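Local structure of alpha-1,2-mannosyltransferase (Ktr4), putative (Neosartorya fumigata, 7BOP) at residues G43-H48 against F208-D213; M144-E149 against F309-W314; M255-D260 against R376-K381. The protein is a putative fungal glycosyltransferase of the GT-A clan, modelled here with guanosine-5'-diphosphate and a manganese ion. All coordinates share one frame; numbering follows the deposited sequence.

Overall arrangement
Interactions 1 and 2 lie on opposite sides of the chain's centre, about 42 Å apart between their centres, and both are partly buried. The touching residues of interaction 3 are all buried; its centre is about 25 Å from that of interaction 1 and 29 Å from that of interaction 2. No structural element is shared: interaction 1 lays a loop against helix 207-213, interaction 2 sets helix 144-157 against the short helix 308-311, and interaction 3 joins helices 255-258 and 376-382. A water links the two segments in each. Only interaction 3 adds an edge-to-face ring pair and a possible direct hydrogen bond; in the others the direct contacts are mainly apolar or ring-to-backbone.

Interaction 1 of 3, residues G43-H48 against F208-D213; sequences GEPEGH and FRFMED
Asp213 OD2 and His48 O are joined by a single water, and each oxygen has a further donor. The water lies 2.8 Å from His48 O and 2.9 Å from Asp213 OD2. It has more acceptors around it than protons to give, so the two bonds need not both be made at the same moment. Trp50 NE1 also donates to Asp213 OD2, while Arg214 NH2 donates to both His48 O and Glu46 O. Arg214 NH1 turns to Phe210 O, so one guanidinium ties the loop to the helix. The imidazole of His48 brings its edge toward the same carboxylate, its CD2 4.4 Å from Asp213 OD2 and near the ring plane; NE2 is farther off, 5.4 Å from Asp213 OD2. In the GT-A fold of this enzyme, the loop that holds residues 43-48 runs between strands 30-31 and 69-74 and here borders helix 207-213. Phe208 and Met211 of that helix pack on strand 189-192 of the central mixed sheet. The apolar half of the contact is Pro45 against Phe210. With CG opposite the backbone N (chi1 164°), the Phe210 ring reaches out from the helix to the proline. The pyrrolidine meets it obliquely, with two carbons converging on one ring atom: Pro45 CG is 3.4 Å from Phe210 CE1, and Pro45 CB stands equally close to it. Phe210 CZ is less closely met, 3.9 Å from Pro45 CB.

Interaction 2 of 3, residues M144-E149 against F309-W314; sequences MELFRE and FFYERW
Phe147 directs the edge of its ring at the backbone of Phe310, while the ring of Tyr311, next in sequence, is met obliquely by Leu146. The contact is a helix-helix packing in the GT-A fold: the first turn of helix 144-157 rests on the short, loosely formed helix 308-311. Phe147 CD1 comes within 3.2 Å of Phe310 O, which lies near the plane of the phenylalanine ring. That approach follows from the first torsion, chi1 164°, which sets the ring beside the residue's own carbonyl carbon. The two phenylalanine side chains themselves touch more loosely, Phe147 CD1 being 4.1 Å from Phe310 CB. Tyr311 returns the approach: it too presents a ring edge to backbone, with its CE1 3.9 Å from Phe147 N, which lies near the ring plane. On the same ring, Leu146 CB is 3.7 Å from Tyr311 CE1, and Leu146 CD1 extends toward the phenol oxygen. That hydroxyl is hydrogen-bonded to Asn143 N, just ahead of the segment, so a polar bond pins the far end of the tyrosine ring. His168, on helix 165-177, meets Phe147 edge-to-face. Within the loop that follows, Trp314 NE1 donates to Glu312 OE1 at 2.8 Å, a bond that is bent, 145° at the hydrogen, and arrives from above the carboxylate plane. Between the helices one water gives a proton to each of two carbonyls, lying 2.9 Å from Phe147 O and 2.7 Å from Phe310 O.

Interaction 3 of 3, residues M255-D260 against R376-K381; sequences MGWLTD and RPSYFK
Trp257 and Tyr379 carry the aromatic part of this buried contact, in which helix 255-258 packs against the C-terminal helix 376-382. Trp257 CG lies opposite its backbone N (chi1 175°), which sends the indole across to the tyrosine. They form a T-shaped pair: the tyrosine edge points at the indole face, its ring centroid 4.8 Å from that of the six-membered ring of Trp257 and the planes at 76°. Tyr379 CD1 comes down on the face, 3.5 Å from Trp257 CD2. Beside it, Tyr379 CB makes a CH-pi contact with the five-membered ring. Phe279 meets both rings, and both side chains touch Asn223 of strand 218-224, in the mixed sheet of the GT-A fold.

The polar contacts across the segments centre on the Ser378 hydroxyl, at the indole edge near CD1. Ser378 OG stands 3.1 Å from Asp260 OD2, but its proton has another acceptor near, so the bond to Asp260 is only one possibility for it. A water lies 2.7 Å from Ser378 OG and donates to Trp257 O. Ser262 OG bonds to the other carboxylate oxygen, Asp260 OD1.

The indole face is packed by the tyrosine edge, a contact probably of dispersion and weak ring electrostatics, while the buried serine and aspartate have polar partners at hand beside it, among them Ser262 and the bridging water.

Interaction 1 of 3, residues G43-H48 against F208-D213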
loop_
_atom_site.group_PDB
_atom_site.type_symbol
_atom_site.label_atom_id
_atom_site.label_comp_id
_atom_site.label_asym_id
_atom_site.label_seq_id
_atom_site.Cartn_x
_atom_site.Cartn_y
_atom_site.Cartn_z
ATOM N N GLY A 43 3.104 -21.780 0.872
ATOM C CA GLY A 43 4.101 -21.965 -0.172
ATOM C C GLY A 43 3.969 -20.910 -1.245
ATOM O O GLY A 43 3.399 -19.836 -1.025
ATOM N N GLU A 44 4.487 -21.239 -2.420
ATOM C CA GLU A 44 4.539 -20.306 -3.536
ATOM C C GLU A 44 3.253 -20.356 -4.323
ATOM O O GLU A 44 2.541 -21.345 -4.268
ATOM C CB GLU A 44 5.705 -20.662 -4.459
ATOM C CG GLU A 44 7.038 -20.512 -3.766
ATOM C CD GLU A 44 8.209 -20.978 -4.607
ATOM O OE1 GLU A 44 8.091 -21.999 -5.311
ATOM O OE2 GLU A 44 9.261 -20.317 -4.544
ATOM N N PRO A 45 2.959 -19.296 -5.085
ATOM C CA PRO A 45 1.791 -19.371 -5.962
ATOM C C PRO A 45 1.952 -20.427 -7.055
ATOM O O PRO A 45 3.064 -20.895 -7.310
ATOM C CB PRO A 45 1.697 -17.968 -6.565
ATOM C CG PRO A 45 2.999 -17.302 -6.289
ATOM C CD PRO A 45 3.606 -17.971 -5.106
ATOM N N GLU A 46 0.843 -20.799 -7.684
ATOM C CA GLU A 46 0.861 -21.807 -8.740
ATOM C C GLU A 46 1.273 -21.175 -10.059
ATOM O O GLU A 46 1.293 -19.953 -10.193
ATOM C CB GLU A 46 -0.510 -22.475 -8.871
ATOM C CG GLU A 46 -0.943 -23.210 -7.612
ATOM C CD GLU A 46 -2.037 -24.244 -7.855
ATOM O OE1 GLU A 46 -2.789 -24.115 -8.851
ATOM O OE2 GLU A 46 -2.144 -25.191 -7.040
ATOM N N GLY A 47 1.581 -22.023 -11.033
ATOM C CA GLY A 47 1.963 -21.585 -12.371
ATOM C C GLY A 47 3.462 -21.380 -12.490
ATOM O O GLY A 47 4.234 -21.696 -11.573
ATOM N N HIS A 48 3.875 -20.854 -13.632
ATOM C CA HIS A 48 5.288 -20.655 -13.911
ATOM C C HIS A 48 5.838 -19.498 -13.058
ATOM O O HIS A 48 5.198 -18.447 -12.935
ATOM C CB HIS A 48 5.505 -20.380 -15.403
ATOM C CG HIS A 48 6.921 -20.053 -15.742
ATOM N ND1 HIS A 48 7.916 -21.005 -15.761
ATOM C CD2 HIS A 48 7.521 -18.873 -16.021
ATOM C CE1 HIS A 48 9.065 -20.431 -16.069
ATOM N NE2 HIS A 48 8.852 -19.138 -16.231
ATOM N N PHE A 208 7.589 -9.318 -9.616
ATOM C CA PHE A 208 7.130 -8.416 -10.665
ATOM C C PHE A 208 6.647 -9.176 -11.891
ATOM O O PHE A 208 5.577 -8.877 -12.428
ATOM C CB PHE A 208 8.219 -7.413 -11.058
ATOM C CG PHE A 208 8.507 -6.377 -10.015
ATOM C CD1 PHE A 208 7.491 -5.550 -9.523
ATOM C CD2 PHE A 208 9.807 -6.172 -9.558
ATOM C CE1 PHE A 208 7.766 -4.561 -8.587
ATOM C CE2 PHE A 208 10.084 -5.179 -8.619
ATOM C CZ PHE A 208 9.062 -4.368 -8.138
ATOM N N ARG A 209 7.407 -10.175 -12.320
ATOM C CA ARG A 209 6.998 -10.993 -13.459
ATOM C C ARG A 209 5.889 -11.973 -13.096
ATOM O O ARG A 209 5.105 -12.353 -13.956
ATOM C CB ARG A 209 8.198 -11.695 -14.078
ATOM C CG ARG A 209 9.189 -10.683 -14.634
ATOM C CD ARG A 209 10.261 -11.340 -15.480
ATOM N NE ARG A 209 9.727 -11.862 -16.742
ATOM C CZ ARG A 209 10.454 -12.479 -17.685
ATOM N NH1 ARG A 209 11.764 -12.670 -17.525
ATOM N NH2 ARG A 209 9.858 -12.913 -18.793
ATOM N N PHE A 210 5.800 -12.351 -11.822
ATOM C CA PHE A 210 4.607 -13.046 -11.326
ATOM C C PHE A 210 3.362 -12.203 -11.623
ATOM O O PHE A 210 2.404 -12.709 -12.207
ATOM C CB PHE A 210 4.740 -13.378 -9.826
ATOM C CG PHE A 210 3.438 -13.730 -9.168
ATOM C CD1 PHE A 210 2.904 -15.001 -9.306
ATOM C CD2 PHE A 210 2.734 -12.779 -8.440
ATOM C CE1 PHE A 210 1.684 -15.330 -8.709
ATOM C CE2 PHE A 210 1.524 -13.102 -7.834
ATOM C CZ PHE A 210 0.997 -14.378 -7.972
ATOM N N MET A 211 3.413 -10.915 -11.276
ATOM C CA MET A 211 2.314 -9.970 -11.538
ATOM C C MET A 211 2.049 -9.840 -13.041
ATOM O O MET A 211 0.907 -9.941 -13.496
ATOM C CB MET A 211 2.612 -8.568 -11.002
ATOM C CG MET A 211 2.858 -8.456 -9.503
ATOM S SD MET A 211 1.362 -8.490 -8.530
ATOM C CE MET A 211 0.595 -6.932 -8.954
ATOM N N GLU A 212 3.117 -9.603 -13.797
ATOM C CA GLU A 212 2.996 -9.363 -15.230
ATOM C C GLU A 212 2.431 -10.547 -16.005
ATOM O O GLU A 212 1.537 -10.362 -16.830
ATOM C CB GLU A 212 4.339 -8.937 -15.819
ATOM C CG GLU A 212 4.238 -8.538 -17.278
ATOM C CD GLU A 212 5.451 -7.787 -17.769
ATOM O OE1 GLU A 212 5.260 -6.835 -18.549
ATOM O OE2 GLU A 212 6.576 -8.142 -17.386
ATOM N N ASP A 213 2.923 -11.747 -15.726
ATOM C CA ASP A 213 2.478 -12.950 -16.437
ATOM C C ASP A 213 1.025 -13.273 -16.169
ATOM O O ASP A 213 0.392 -13.915 -17.000
ATOM C CB ASP A 213 3.311 -14.176 -16.051
ATOM C CG ASP A 213 4.751 -14.084 -16.526
ATOM O OD1 ASP A 213 5.044 -13.192 -17.339
ATOM O OD2 ASP A 213 5.577 -14.891 -16.053
HETATM O O HOH W 1 5.559 -15.669 -13.265
#

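Interaction 2 of 3, residues M144-E149 against F309-W314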
loop_
_atom_site.group_PDB
_atom_site.type_symbol
_atom_site.label_atom_id
_atom_site.label_comp_id
_atom_site.label_asym_id
_atom_site.label_seq_id
_atom_site.Cartn_x
_atom_site.Cartn_y
_atom_site.Cartn_z
ATOM N N MET A 144 -5.984 27.580 2.858
ATOM C CA MET A 144 -5.129 27.160 3.967
ATOM C C MET A 144 -5.695 27.492 5.347
ATOM O O MET A 144 -5.370 26.790 6.302
ATOM C CB MET A 144 -3.697 27.705 3.819
ATOM C CG MET A 144 -2.964 27.206 2.578
ATOM S SD MET A 144 -3.012 25.403 2.376
ATOM C CE MET A 144 -2.001 24.946 3.777
ATOM N N GLU A 145 -6.522 28.538 5.470
ATOM C CA GLU A 145 -7.222 28.804 6.744
ATOM C C GLU A 145 -8.239 27.714 7.090
ATOM O O GLU A 145 -8.341 27.308 8.247
ATOM C CB GLU A 145 -7.909 30.177 6.775
ATOM C CG GLU A 145 -7.091 31.231 7.498
ATOM C CD GLU A 145 -7.713 32.619 7.445
ATOM O OE1 GLU A 145 -8.945 32.746 7.649
ATOM O OE2 GLU A 145 -6.955 33.588 7.207
ATOM N N LEU A 146 -8.993 27.261 6.094
ATOM C CA LEU A 146 -9.897 26.117 6.262
ATOM C C LEU A 146 -9.120 24.846 6.610
ATOM O O LEU A 146 -9.547 24.076 7.477
ATOM C CB LEU A 146 -10.733 25.873 5.000
ATOM C CG LEU A 146 -11.788 26.915 4.616
ATOM C CD1 LEU A 146 -12.507 26.456 3.354
ATOM C CD2 LEU A 146 -12.786 27.151 5.740
ATOM N N PHE A 147 -7.988 24.627 5.936
ATOM C CA PHE A 147 -7.100 23.522 6.300
ATOM C C PHE A 147 -6.719 23.567 7.789
ATOM O O PHE A 147 -6.837 22.561 8.490
ATOM C CB PHE A 147 -5.824 23.482 5.438
ATOM C CG PHE A 147 -4.749 22.625 6.034
ATOM C CD1 PHE A 147 -4.839 21.243 5.948
ATOM C CD2 PHE A 147 -3.700 23.185 6.763
ATOM C CE1 PHE A 147 -3.889 20.432 6.543
ATOM C CE2 PHE A 147 -2.744 22.374 7.364
ATOM C CZ PHE A 147 -2.842 20.995 7.252
ATOM N N ARG A 148 -6.255 24.725 8.261
ATOM C CA ARG A 148 -5.769 24.854 9.634
ATOM C C ARG A 148 -6.874 24.641 10.666
ATOM O O ARG A 148 -6.640 24.037 11.711
ATOM C CB ARG A 148 -5.063 26.199 9.864
ATOM C CG ARG A 148 -3.657 26.248 9.272
ATOM C CD ARG A 148 -2.896 27.498 9.697
ATOM N NE ARG A 148 -3.379 28.694 8.999
ATOM C CZ ARG A 148 -2.967 29.124 7.801
ATOM N NH1 ARG A 148 -3.510 30.223 7.288
ATOM N NH2 ARG A 148 -2.024 28.482 7.105
ATOM N N GLU A 149 -8.076 25.121 10.364
ATOM C CA GLU A 149 -9.216 24.941 11.261
ATOM C C GLU A 149 -9.618 23.471 11.417
ATOM O O GLU A 149 -9.815 22.998 12.535
ATOM C CB GLU A 149 -10.410 25.767 10.777
ATOM C CG GLU A 149 -10.191 27.265 10.955
ATOM C CD GLU A 149 -11.305 28.116 10.356
ATOM O OE1 GLU A 149 -11.189 29.358 10.412
ATOM O OE2 GLU A 149 -12.293 27.555 9.832
ATOM N N PHE A 309 -8.343 15.602 0.792
ATOM C CA PHE A 309 -6.935 15.357 1.139
ATOM C C PHE A 309 -6.392 16.366 2.149
ATOM O O PHE A 309 -5.457 16.046 2.895
ATOM C CB PHE A 309 -6.027 15.316 -0.108
ATOM C CG PHE A 309 -6.226 14.087 -0.951
ATOM C CD1 PHE A 309 -5.950 12.825 -0.433
ATOM C CD2 PHE A 309 -6.704 14.182 -2.259
ATOM C CE1 PHE A 309 -6.152 11.682 -1.200
ATOM C CE2 PHE A 309 -6.898 13.042 -3.028
ATOM C CZ PHE A 309 -6.632 11.792 -2.502
ATOM N N PHE A 310 -6.963 17.575 2.161
ATOM C CA PHE A 310 -6.538 18.639 3.076
ATOM C C PHE A 310 -7.547 18.976 4.148
ATOM O O PHE A 310 -7.157 19.131 5.299
ATOM C CB PHE A 310 -6.130 19.878 2.278
ATOM C CG PHE A 310 -4.965 19.613 1.398
ATOM C CD1 PHE A 310 -3.684 19.618 1.927
ATOM C CD2 PHE A 310 -5.146 19.237 0.082
ATOM C CE1 PHE A 310 -2.593 19.308 1.137
ATOM C CE2 PHE A 310 -4.061 18.943 -0.721
ATOM C CZ PHE A 310 -2.782 18.967 -0.190
ATOM N N TYR A 311 -8.827 19.086 3.796
ATOM C CA TYR A 311 -9.866 19.410 4.795
ATOM C C TYR A 311 -10.234 18.222 5.671
ATOM O O TYR A 311 -10.775 18.392 6.770
ATOM C CB TYR A 311 -11.115 19.996 4.130
ATOM C CG TYR A 311 -10.837 21.166 3.196
ATOM C CD1 TYR A 311 -9.914 22.167 3.535
ATOM C CD2 TYR A 311 -11.506 21.279 1.978
ATOM C CE1 TYR A 311 -9.665 23.241 2.685
ATOM C CE2 TYR A 311 -11.264 22.350 1.120
ATOM C CZ TYR A 311 -10.344 23.324 1.475
ATOM O OH TYR A 311 -10.109 24.377 0.629
ATOM N N GLU A 312 -9.955 17.017 5.178
ATOM C CA GLU A 312 -9.998 15.815 5.996
ATOM C C GLU A 312 -8.591 15.243 5.910
ATOM O O GLU A 312 -7.679 15.979 5.537
ATOM C CB GLU A 312 -11.114 14.880 5.510
ATOM C CG GLU A 312 -12.481 15.477 5.787
ATOM C CD GLU A 312 -13.645 14.712 5.185
ATOM O OE1 GLU A 312 -13.551 13.488 4.925
ATOM O OE2 GLU A 312 -14.703 15.350 4.995
ATOM N N ARG A 313 -8.385 13.971 6.246
ATOM C CA ARG A 313 -7.052 13.382 6.134
ATOM C C ARG A 313 -7.163 12.065 5.381
ATOM O O ARG A 313 -6.770 11.006 5.873
ATOM C CB ARG A 313 -6.423 13.197 7.521
ATOM C CG ARG A 313 -4.905 13.023 7.497
ATOM C CD ARG A 313 -4.439 11.892 8.395
ATOM N NE ARG A 313 -4.909 10.596 7.898
ATOM C CZ ARG A 313 -4.580 9.410 8.403
ATOM N NH1 ARG A 313 -3.753 9.310 9.439
ATOM N NH2 ARG A 313 -5.084 8.312 7.851
ATOM N N TRP A 314 -7.712 12.153 4.170
ATOM C CA TRP A 314 -7.916 10.973 3.338
ATOM C C TRP A 314 -6.583 10.299 3.083
ATOM O O TRP A 314 -5.707 10.895 2.458
ATOM C CB TRP A 314 -8.563 11.352 1.996
ATOM C CG TRP A 314 -9.977 11.879 2.100
ATOM C CD1 TRP A 314 -10.812 11.800 3.182
ATOM C CD2 TRP A 314 -10.724 12.522 1.069
ATOM N NE1 TRP A 314 -12.020 12.378 2.898
ATOM C CE2 TRP A 314 -11.997 12.825 1.603
ATOM C CE3 TRP A 314 -10.436 12.901 -0.251
ATOM C CZ2 TRP A 314 -12.990 13.473 0.852
ATOM C CZ3 TRP A 314 -11.422 13.550 -0.990
ATOM C CH2 TRP A 314 -12.681 13.831 -0.434
HETATM O O HOH W 2 -7.219 19.735 7.932
#

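Interaction 3 of 3, residues M255-D260 against R376-K381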
loop_
_atom_site.group_PDB
_atom_site.type_symbol
_atom_site.label_atom_id
_atom_site.label_comp_id
_atom_site.label_asym_id
_atom_site.label_seq_id
_atom_site.Cartn_x
_atom_site.Cartn_y
_atom_site.Cartn_z
ATOM N N MET A 255 -17.687 -4.150 -4.036
ATOM C CA MET A 255 -18.715 -3.351 -3.345
ATOM C C MET A 255 -19.092 -3.933 -1.980
ATOM O O MET A 255 -19.244 -3.190 -1.028
ATOM C CB MET A 255 -19.975 -3.204 -4.219
ATOM C CG MET A 255 -20.956 -2.128 -3.756
ATOM S SD MET A 255 -20.284 -0.452 -3.841
ATOM C CE MET A 255 -20.155 -0.231 -5.622
ATOM N N GLY A 256 -19.215 -5.260 -1.895
ATOM C CA GLY A 256 -19.534 -5.951 -0.641
ATOM C C GLY A 256 -18.532 -5.682 0.465
ATOM O O GLY A 256 -18.906 -5.456 1.602
ATOM N N TRP A 257 -17.250 -5.713 0.130
ATOM C CA TRP A 257 -16.198 -5.386 1.093
ATOM C C TRP A 257 -16.187 -3.906 1.439
ATOM O O TRP A 257 -16.087 -3.540 2.622
ATOM C CB TRP A 257 -14.835 -5.810 0.537
ATOM C CG TRP A 257 -13.657 -5.434 1.374
ATOM C CD1 TRP A 257 -13.407 -5.801 2.671
ATOM C CD2 TRP A 257 -12.537 -4.666 0.948
ATOM N NE1 TRP A 257 -12.196 -5.285 3.087
ATOM C CE2 TRP A 257 -11.647 -4.575 2.048
ATOM C CE3 TRP A 257 -12.191 -4.040 -0.260
ATOM C CZ2 TRP A 257 -10.444 -3.882 1.971
ATOM C CZ3 TRP A 257 -10.988 -3.348 -0.330
ATOM C CH2 TRP A 257 -10.132 -3.276 0.777
ATOM N N LEU A 258 -16.268 -3.056 0.417
ATOM C CA LEU A 258 -16.243 -1.600 0.616
ATOM C C LEU A 258 -17.405 -1.095 1.496
ATOM O O LEU A 258 -17.242 -0.139 2.231
ATOM C CB LEU A 258 -16.264 -0.867 -0.727
ATOM C CG LEU A 258 -15.045 -1.076 -1.643
ATOM C CD1 LEU A 258 -15.274 -0.370 -2.964
ATOM C CD2 LEU A 258 -13.771 -0.594 -0.978
ATOM N N THR A 259 -18.566 -1.736 1.412
ATOM C CA THR A 259 -19.746 -1.278 2.135
ATOM C C THR A 259 -20.125 -2.185 3.304
ATOM O O THR A 259 -21.196 -2.020 3.885
ATOM C CB THR A 259 -20.958 -1.127 1.185
ATOM O OG1 THR A 259 -21.251 -2.385 0.565
ATOM C CG2 THR A 259 -20.669 -0.081 0.119
ATOM N N ASP A 260 -19.255 -3.121 3.673
ATOM C CA ASP A 260 -19.575 -4.071 4.727
ATOM C C ASP A 260 -19.822 -3.341 6.045
ATOM O O ASP A 260 -19.130 -2.374 6.357
ATOM C CB ASP A 260 -18.434 -5.066 4.929
ATOM C CG ASP A 260 -18.789 -6.174 5.911
ATOM O OD1 ASP A 260 -19.901 -6.722 5.828
ATOM O OD2 ASP A 260 -17.961 -6.502 6.773
ATOM N N ARG A 376 -9.278 -8.586 7.325
ATOM C CA ARG A 376 -9.242 -9.741 6.418
ATOM C C ARG A 376 -10.479 -10.654 6.471
ATOM O O ARG A 376 -10.886 -11.143 5.430
ATOM C CB ARG A 376 -7.975 -10.565 6.626
ATOM C CG ARG A 376 -6.706 -9.888 6.110
ATOM C CD ARG A 376 -5.442 -10.666 6.454
ATOM N NE ARG A 376 -5.439 -10.972 7.878
ATOM C CZ ARG A 376 -4.905 -12.044 8.452
ATOM N NH1 ARG A 376 -4.227 -12.963 7.751
ATOM N NH2 ARG A 376 -5.054 -12.189 9.766
ATOM N N PRO A 377 -11.088 -10.881 7.665
ATOM C CA PRO A 377 -12.271 -11.750 7.640
ATOM C C PRO A 377 -13.384 -11.235 6.718
ATOM O O PRO A 377 -14.057 -12.037 6.056
ATOM C CB PRO A 377 -12.718 -11.776 9.110
ATOM C CG PRO A 377 -11.477 -11.522 9.877
ATOM C CD PRO A 377 -10.744 -10.494 9.047
ATOM N N SER A 378 -13.539 -9.915 6.633
ATOM C CA SER A 378 -14.466 -9.328 5.675
ATOM C C SER A 378 -13.944 -9.441 4.236
ATOM O O SER A 378 -14.689 -9.816 3.330
ATOM C CB SER A 378 -14.728 -7.867 6.011
ATOM O OG SER A 378 -15.519 -7.269 5.013
ATOM N N TYR A 379 -12.673 -9.106 4.025
ATOM C CA TYR A 379 -12.102 -9.172 2.674
ATOM C C TYR A 379 -12.126 -10.598 2.093
ATOM O O TYR A 379 -12.477 -10.799 0.926
ATOM C CB TYR A 379 -10.677 -8.612 2.642
ATOM C CG TYR A 379 -10.160 -8.496 1.224
ATOM C CD1 TYR A 379 -10.622 -7.494 0.390
ATOM C CD2 TYR A 379 -9.233 -9.399 0.708
ATOM C CE1 TYR A 379 -10.173 -7.365 -0.911
ATOM C CE2 TYR A 379 -8.768 -9.281 -0.604
ATOM C CZ TYR A 379 -9.243 -8.265 -1.408
ATOM O OH TYR A 379 -8.805 -8.127 -2.704
ATOM N N PHE A 380 -11.782 -11.576 2.925
ATOM C CA PHE A 380 -11.762 -12.969 2.506
ATOM C C PHE A 380 -13.166 -13.512 2.224
ATOM O O PHE A 380 -13.331 -14.320 1.321
ATOM C CB PHE A 380 -11.046 -13.846 3.546
ATOM C CG PHE A 380 -9.565 -13.571 3.684
ATOM C CD1 PHE A 380 -8.842 -12.834 2.732
ATOM C CD2 PHE A 380 -8.876 -14.095 4.768
ATOM C CE1 PHE A 380 -7.483 -12.620 2.887
ATOM C CE2 PHE A 380 -7.518 -13.887 4.918
ATOM C CZ PHE A 380 -6.818 -13.152 3.973
ATOM N N LYS A 381 -14.162 -13.051 2.976
ATOM C CA LYS A 381 -15.556 -13.425 2.712
ATOM C C LYS A 381 -16.076 -12.800 1.417
ATOM O O LYS A 381 -16.651 -13.495 0.568
ATOM C CB LYS A 381 -16.455 -13.017 3.887
ATOM C CG LYS A 381 -17.943 -13.243 3.653
ATOM C CD LYS A 381 -18.729 -12.970 4.923
ATOM C CE LYS A 381 -20.227 -12.999 4.660
ATOM N NZ LYS A 381 -20.966 -12.807 5.938
HETATM O O HOH W 3 -15.137 -4.587 5.095
#